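Local atomic coordinates of spore germination protein B3 (Bacillus subtilis subsp. subtilis, PDB entry 3N54), a protein that takes part in the spore germination response to the mixture of L-asparagine, glucose, fructose and potassium ions. Residues W206-I211 against V304-H309; I236-E241 against P245-S250. One frame throughout, in Å; residues are numbered along the deposited sequence.

Contact 1. Residues W206-I211 against V304-H309; sequences WVMGTI and VFLSDH
Met208 reaches off the end of helix 198-208 and sets its terminal methyl against Leu306 and Val304, at the entrance to helix 306-313. It supplies most of the buried surface, and its thioether is what spans the gap, since the nearest CA atoms of the two segments, Met208 CA and Val304 CA, are 7.8 Å apart. All three torsions are bent in the same sense (chi1 -63°, chi2 -58°, chi3 -63°), which curls the chain and turns CE toward the neighbouring segment.

There CE sits about 3.5 Å from both Leu306 CD1 and Leu306 CD2, over the fork of the side chain. The sulfur follows behind, with Met208 SD 4.0 Å from Leu306 CD1. Beside Leu306 CD2, Met208 CE also meets Val304 CG2 at 4.1 Å, and it rests 3.5 Å from the carbonyl O of Val304. An alanine in place of Leu306 would remove both branches that meet CE, and would probably leave the methionine end free to swing in the gap.

Gly209 ends the helix directly behind Met208 in a Schellman motif, its positive phi turning the chain away. On the other segment's side, Asp302 accepts bonds from the backbone N of Val304 and Ser307 as the next helix starts. Val304 also leans on Leu204, and Leu306 on Phe247 of the sheet.

Small and almost wholly apolar, the join depends on shape and dispersion forces between a pliable thioether and branched aliphatic groups, with no directional bond to fix how the two helix ends are turned against each other.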
loop_
_atom_site.group_PDB
_atom_site.type_symbol
_atom_site.label_atom_id
_atom_site.label_comp_id
_atom_site.label_asym_id
_atom_site.label_seq_id
_atom_site.Cartn_x
_atom_site.Cartn_y
_atom_site.Cartn_z
ATOM N N TRP A 206 7.110 -10.754 7.859
ATOM C CA TRP A 206 7.571 -11.758 8.820
ATOM C C TRP A 206 8.952 -11.401 9.341
ATOM O O TRP A 206 9.194 -11.394 10.550
ATOM C CB TRP A 206 7.624 -13.135 8.143
ATOM C CG TRP A 206 7.688 -14.340 9.047
ATOM C CD1 TRP A 206 8.394 -14.479 10.210
ATOM C CD2 TRP A 206 7.064 -15.608 8.807
ATOM N NE1 TRP A 206 8.219 -15.745 10.721
ATOM C CE2 TRP A 206 7.407 -16.455 9.880
ATOM C CE3 TRP A 206 6.233 -16.102 7.795
ATOM C CZ2 TRP A 206 6.949 -17.769 9.970
ATOM C CZ3 TRP A 206 5.780 -17.410 7.884
ATOM C CH2 TRP A 206 6.141 -18.230 8.963
ATOM N N VAL A 207 9.860 -11.118 8.415
ATOM C CA VAL A 207 11.243 -10.803 8.747
ATOM C C VAL A 207 11.355 -9.456 9.473
ATOM O O VAL A 207 12.167 -9.312 10.384
ATOM C CB VAL A 207 12.134 -10.819 7.484
ATOM C CG1 VAL A 207 13.565 -10.418 7.813
ATOM C CG2 VAL A 207 12.113 -12.210 6.843
ATOM N N MET A 208 10.526 -8.487 9.084
ATOM C CA MET A 208 10.536 -7.166 9.715
ATOM C C MET A 208 9.820 -7.140 11.067
ATOM O O MET A 208 9.924 -6.157 11.795
ATOM C CB MET A 208 9.917 -6.123 8.781
ATOM C CG MET A 208 10.693 -5.920 7.487
ATOM S SD MET A 208 12.402 -5.411 7.733
ATOM C CE MET A 208 12.147 -3.830 8.540
ATOM N N GLY A 209 9.089 -8.203 11.401
ATOM C CA GLY A 209 8.433 -8.298 12.710
ATOM C C GLY A 209 7.063 -7.652 12.813
ATOM O O GLY A 209 6.496 -7.576 13.898
ATOM N N THR A 210 6.522 -7.196 11.688
ATOM C CA THR A 210 5.197 -6.590 11.657
ATOM C C THR A 210 4.090 -7.611 11.403
ATOM O O THR A 210 2.917 -7.251 11.369
ATOM C CB THR A 210 5.121 -5.514 10.563
ATOM O OG1 THR A 210 5.558 -6.073 9.314
ATOM C CG2 THR A 210 5.997 -4.327 10.926
ATOM N N ILE A 211 4.454 -8.878 11.226
ATOM C CA ILE A 211 3.478 -9.931 10.946
ATOM C C ILE A 211 2.661 -10.265 12.190
ATOM O O ILE A 211 3.190 -10.288 13.300
ATOM C CB ILE A 211 4.170 -11.218 10.421
ATOM C CG1 ILE A 211 3.144 -12.172 9.804
ATOM C CG2 ILE A 211 4.955 -11.905 11.538
ATOM C CD1 ILE A 211 3.756 -13.195 8.852
ATOM N N VAL A 304 9.996 -0.131 4.076
ATOM C CA VAL A 304 9.718 -0.787 5.355
ATOM C C VAL A 304 10.464 -0.142 6.525
ATOM O O VAL A 304 10.674 -0.768 7.566
ATOM C CB VAL A 304 10.028 -2.303 5.275
ATOM C CG1 VAL A 304 8.994 -2.991 4.401
ATOM C CG2 VAL A 304 11.431 -2.541 4.754
ATOM N N PHE A 305 10.847 1.119 6.342
ATOM C CA PHE A 305 11.432 1.938 7.401
ATOM C C PHE A 305 12.719 1.361 8.017
ATOM O O PHE A 305 12.987 1.566 9.206
ATOM C CB PHE A 305 10.361 2.203 8.469
ATOM C CG PHE A 305 9.073 2.739 7.898
ATOM C CD1 PHE A 305 8.044 1.882 7.536
ATOM C CD2 PHE A 305 8.910 4.099 7.682
ATOM C CE1 PHE A 305 6.874 2.370 6.984
ATOM C CE2 PHE A 305 7.743 4.595 7.134
ATOM C CZ PHE A 305 6.724 3.731 6.784
ATOM N N LEU A 306 13.516 0.656 7.214
ATOM C CA LEU A 306 14.828 0.180 7.675
ATOM C C LEU A 306 15.691 1.378 8.064
ATOM O O LEU A 306 16.505 1.290 8.980
ATOM C CB LEU A 306 15.562 -0.661 6.618
ATOM C CG LEU A 306 15.333 -2.175 6.509
ATOM C CD1 LEU A 306 15.484 -2.876 7.859
ATOM C CD2 LEU A 306 13.991 -2.478 5.924
ATOM N N SER A 307 15.511 2.486 7.348
ATOM C CA SER A 307 16.196 3.745 7.642
ATOM C C SER A 307 16.116 4.144 9.115
ATOM O O SER A 307 17.084 4.648 9.681
ATOM C CB SER A 307 15.593 4.871 6.804
ATOM O OG SER A 307 14.193 4.937 6.993
ATOM N N ASP A 308 14.957 3.926 9.729
ATOM C CA ASP A 308 14.747 4.313 11.125
ATOM C C ASP A 308 15.684 3.601 12.099
ATOM O O ASP A 308 16.053 4.167 13.126
ATOM C CB ASP A 308 13.289 4.074 11.537
ATOM C CG ASP A 308 12.333 5.066 10.899
ATOM O OD1 ASP A 308 12.785 6.154 10.474
ATOM O OD2 ASP A 308 11.121 4.764 10.837
ATOM N N HIS A 309 16.077 2.375 11.775
ATOM C CA HIS A 309 16.959 1.610 12.655
ATOM C C HIS A 309 18.386 2.160 12.678
ATOM O O HIS A 309 19.035 2.127 13.724
ATOM C CB HIS A 309 16.937 0.127 12.282
ATOM C CG HIS A 309 15.615 -0.521 12.544
ATOM N ND1 HIS A 309 15.271 -1.036 13.776
ATOM C CD2 HIS A 309 14.537 -0.701 11.746
ATOM C CE1 HIS A 309 14.044 -1.523 13.719
ATOM N NE2 HIS A 309 13.577 -1.334 12.497
#

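Contact 2. Residues I236-E241 against P245-S250; sequences IKPVIE and PVFHIS
Lys237 and His248 grip each other through a reciprocal pair of backbone hydrogen bonds: Lys237 N gives to His248 O at 2.8 Å, nearly straight at 173°, and His248 N returns to Lys237 O at 2.9 Å, approaching from above the carbonyl plane. Two residues on, Val239 N bonds to Val246 O at 2.9 Å, while Val246 N reaches Val239 O at 2.8 Å with a more bent angle of 146°. These are the hydrogen-bonded pairs of an antiparallel ladder, the end of a beta hairpin whose strands are 223-240 and 245-258.

Pro238 faces Phe247 in a non-hydrogen-bonded pair, where its missing N-H costs the ladder nothing. Its CB makes an off-centre CH-pi contact, 4.2 Å from the centroid of the Phe247 ring. Ile236 comes to the edge of that ring instead, with CG2 3.4 Å from Phe247 CD1, and lies alongside Ile249. Helix 306-313 packs on this face through Ile310, and the Phe334 ring lies almost parallel to that of Phe247.

The other face carries Lys237, Val239, Val246 and His248. Val239 CG2 crosses to His248 ND1 at 4.1 Å; that nitrogen is buried without a polar partner, although the carbonyl O of Lys237 lies at the edge of the ring. Near the turn, Glu241 has CG tucked between its backbone N and carbonyl carbon (chi1 46°), which lays the extended chain across Val246, CG to CG2 at 3.9 Å.

Four backbone bonds thus set the register, with Pro238 placed where no N-H is needed, leaving one face to aliphatic and aromatic packing beneath the helix and the other to a mixed polar surface.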
loop_
_atom_site.group_PDB
_atom_site.type_symbol
_atom_site.label_atom_id
_atom_site.label_comp_id
_atom_site.label_asym_id
_atom_site.label_seq_id
_atom_site.Cartn_x
_atom_site.Cartn_y
_atom_site.Cartn_z
ATOM N N ILE A 236 16.634 -5.992 14.995
ATOM C CA ILE A 236 17.473 -5.514 13.904
ATOM C C ILE A 236 18.633 -4.695 14.446
ATOM O O ILE A 236 18.424 -3.688 15.115
ATOM C CB ILE A 236 16.676 -4.649 12.919
ATOM C CG1 ILE A 236 15.509 -5.445 12.329
ATOM C CG2 ILE A 236 17.575 -4.152 11.807
ATOM C CD1 ILE A 236 14.723 -4.692 11.276
ATOM N N LYS A 237 19.854 -5.128 14.145
ATOM C CA LYS A 237 21.062 -4.446 14.592
ATOM C C LYS A 237 21.910 -4.041 13.385
ATOM O O LYS A 237 22.613 -4.874 12.814
ATOM C CB LYS A 237 21.864 -5.355 15.530
ATOM C CG LYS A 237 23.094 -4.699 16.134
ATOM C CD LYS A 237 23.796 -5.616 17.126
ATOM C CE LYS A 237 24.935 -4.889 17.829
ATOM N NZ LYS A 237 25.643 -5.756 18.816
ATOM N N PRO A 238 21.828 -2.765 12.974
ATOM C CA PRO A 238 22.673 -2.302 11.876
ATOM C C PRO A 238 24.088 -1.964 12.343
ATOM O O PRO A 238 24.253 -1.320 13.377
ATOM C CB PRO A 238 21.957 -1.039 11.392
ATOM C CG PRO A 238 21.230 -0.541 12.575
ATOM C CD PRO A 238 20.844 -1.745 13.378
ATOM N N VAL A 239 25.086 -2.408 11.583
ATOM C CA VAL A 239 26.489 -2.119 11.863
ATOM C C VAL A 239 27.126 -1.530 10.611
ATOM O O VAL A 239 26.987 -2.094 9.526
ATOM C CB VAL A 239 27.267 -3.387 12.265
ATOM C CG1 VAL A 239 28.721 -3.049 12.539
ATOM C CG2 VAL A 239 26.638 -4.044 13.483
ATOM N N ILE A 240 27.821 -0.403 10.756
ATOM C CA ILE A 240 28.480 0.233 9.616
ATOM C C ILE A 240 29.873 -0.351 9.471
ATOM O O ILE A 240 30.689 -0.245 10.389
ATOM C CB ILE A 240 28.587 1.762 9.761
ATOM C CG1 ILE A 240 27.212 2.421 9.657
ATOM C CG2 ILE A 240 29.476 2.329 8.664
ATOM C CD1 ILE A 240 26.251 2.063 10.762
ATOM N N GLU A 241 30.149 -0.966 8.323
ATOM C CA GLU A 241 31.450 -1.586 8.096
ATOM C C GLU A 241 31.711 -1.935 6.623
ATOM O O GLU A 241 31.276 -2.991 6.161
ATOM C CB GLU A 241 31.594 -2.846 8.969
ATOM C CG GLU A 241 30.381 -3.788 8.966
ATOM C CD GLU A 241 30.620 -5.057 9.772
ATOM O OE1 GLU A 241 30.040 -6.108 9.415
ATOM O OE2 GLU A 241 31.389 -5.005 10.758
ATOM N N PRO A 245 26.194 0.108 5.273
ATOM C CA PRO A 245 25.615 -0.562 6.437
ATOM C C PRO A 245 25.430 -2.066 6.242
ATOM O O PRO A 245 25.272 -2.530 5.113
ATOM C CB PRO A 245 24.243 0.114 6.596
ATOM C CG PRO A 245 24.062 1.014 5.397
ATOM C CD PRO A 245 25.156 0.715 4.428
ATOM N N VAL A 246 25.463 -2.811 7.343
ATOM C CA VAL A 246 25.182 -4.242 7.338
ATOM C C VAL A 246 24.120 -4.514 8.400
ATOM O O VAL A 246 24.381 -4.368 9.595
ATOM C CB VAL A 246 26.434 -5.087 7.632
ATOM C CG1 VAL A 246 26.069 -6.564 7.729
ATOM C CG2 VAL A 246 27.495 -4.869 6.561
ATOM N N PHE A 247 22.925 -4.897 7.960
ATOM C CA PHE A 247 21.816 -5.173 8.869
ATOM C C PHE A 247 21.845 -6.604 9.378
ATOM O O PHE A 247 21.724 -7.542 8.598
ATOM C CB PHE A 247 20.467 -4.925 8.181
ATOM C CG PHE A 247 20.065 -3.477 8.122
ATOM C CD1 PHE A 247 19.392 -2.890 9.180
ATOM C CD2 PHE A 247 20.340 -2.710 7.004
ATOM C CE1 PHE A 247 19.011 -1.555 9.132
ATOM C CE2 PHE A 247 19.962 -1.374 6.946
ATOM C CZ PHE A 247 19.298 -0.796 8.012
ATOM N N HIS A 248 22.015 -6.766 10.687
ATOM C CA HIS A 248 21.904 -8.071 11.326
ATOM C C HIS A 248 20.474 -8.204 11.818
ATOM O O HIS A 248 20.076 -7.540 12.777
ATOM C CB HIS A 248 22.877 -8.220 12.495
ATOM C CG HIS A 248 24.297 -8.434 12.080
ATOM N ND1 HIS A 248 25.116 -7.405 11.668
ATOM C CD2 HIS A 248 25.049 -9.557 12.028
ATOM C CE1 HIS A 248 26.310 -7.887 11.376
ATOM N NE2 HIS A 248 26.296 -9.191 11.585
ATOM N N ILE A 249 19.703 -9.051 11.150
ATOM C CA ILE A 249 18.307 -9.255 11.489
ATOM C C ILE A 249 18.121 -10.616 12.138
ATOM O O ILE A 249 18.526 -11.640 11.586
ATOM C CB ILE A 249 17.414 -9.158 10.243
ATOM C CG1 ILE A 249 17.549 -7.768 9.613
ATOM C CG2 ILE A 249 15.964 -9.464 10.604
ATOM C CD1 ILE A 249 16.580 -7.500 8.475
ATOM N N SER A 250 17.508 -10.610 13.314
ATOM C CA SER A 250 17.229 -11.819 14.062
ATOM C C SER A 250 15.727 -12.026 14.076
ATOM O O SER A 250 14.983 -11.102 14.385
ATOM C CB SER A 250 17.760 -11.692 15.489
ATOM O OG SER A 250 17.564 -12.889 16.216
#

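How the contacts relate
Contact 1 joins two segments, at helix ends, whose nearer ends are 93 residues apart in sequence, whereas contact 2 lies within one hairpin and is nested inside the loop that contact 1 closes. Their centres are 12 Å apart, and they meet directly: Leu306 and His309 of contact 1 pack on Phe247, Pro238 and Ile236 of contact 2, and Val207 touches Ile249. Helices 198-208 and 306-313 thus both pack on this sheet. Both contacts are partly buried, but contact 2 lies farther from the centre of the chain and has a more open face, with the exposed Lys237 on it. Contact 1 is small and largely apolar; contact 2 buries over three times as much surface and is ordered by backbone hydrogen bonds.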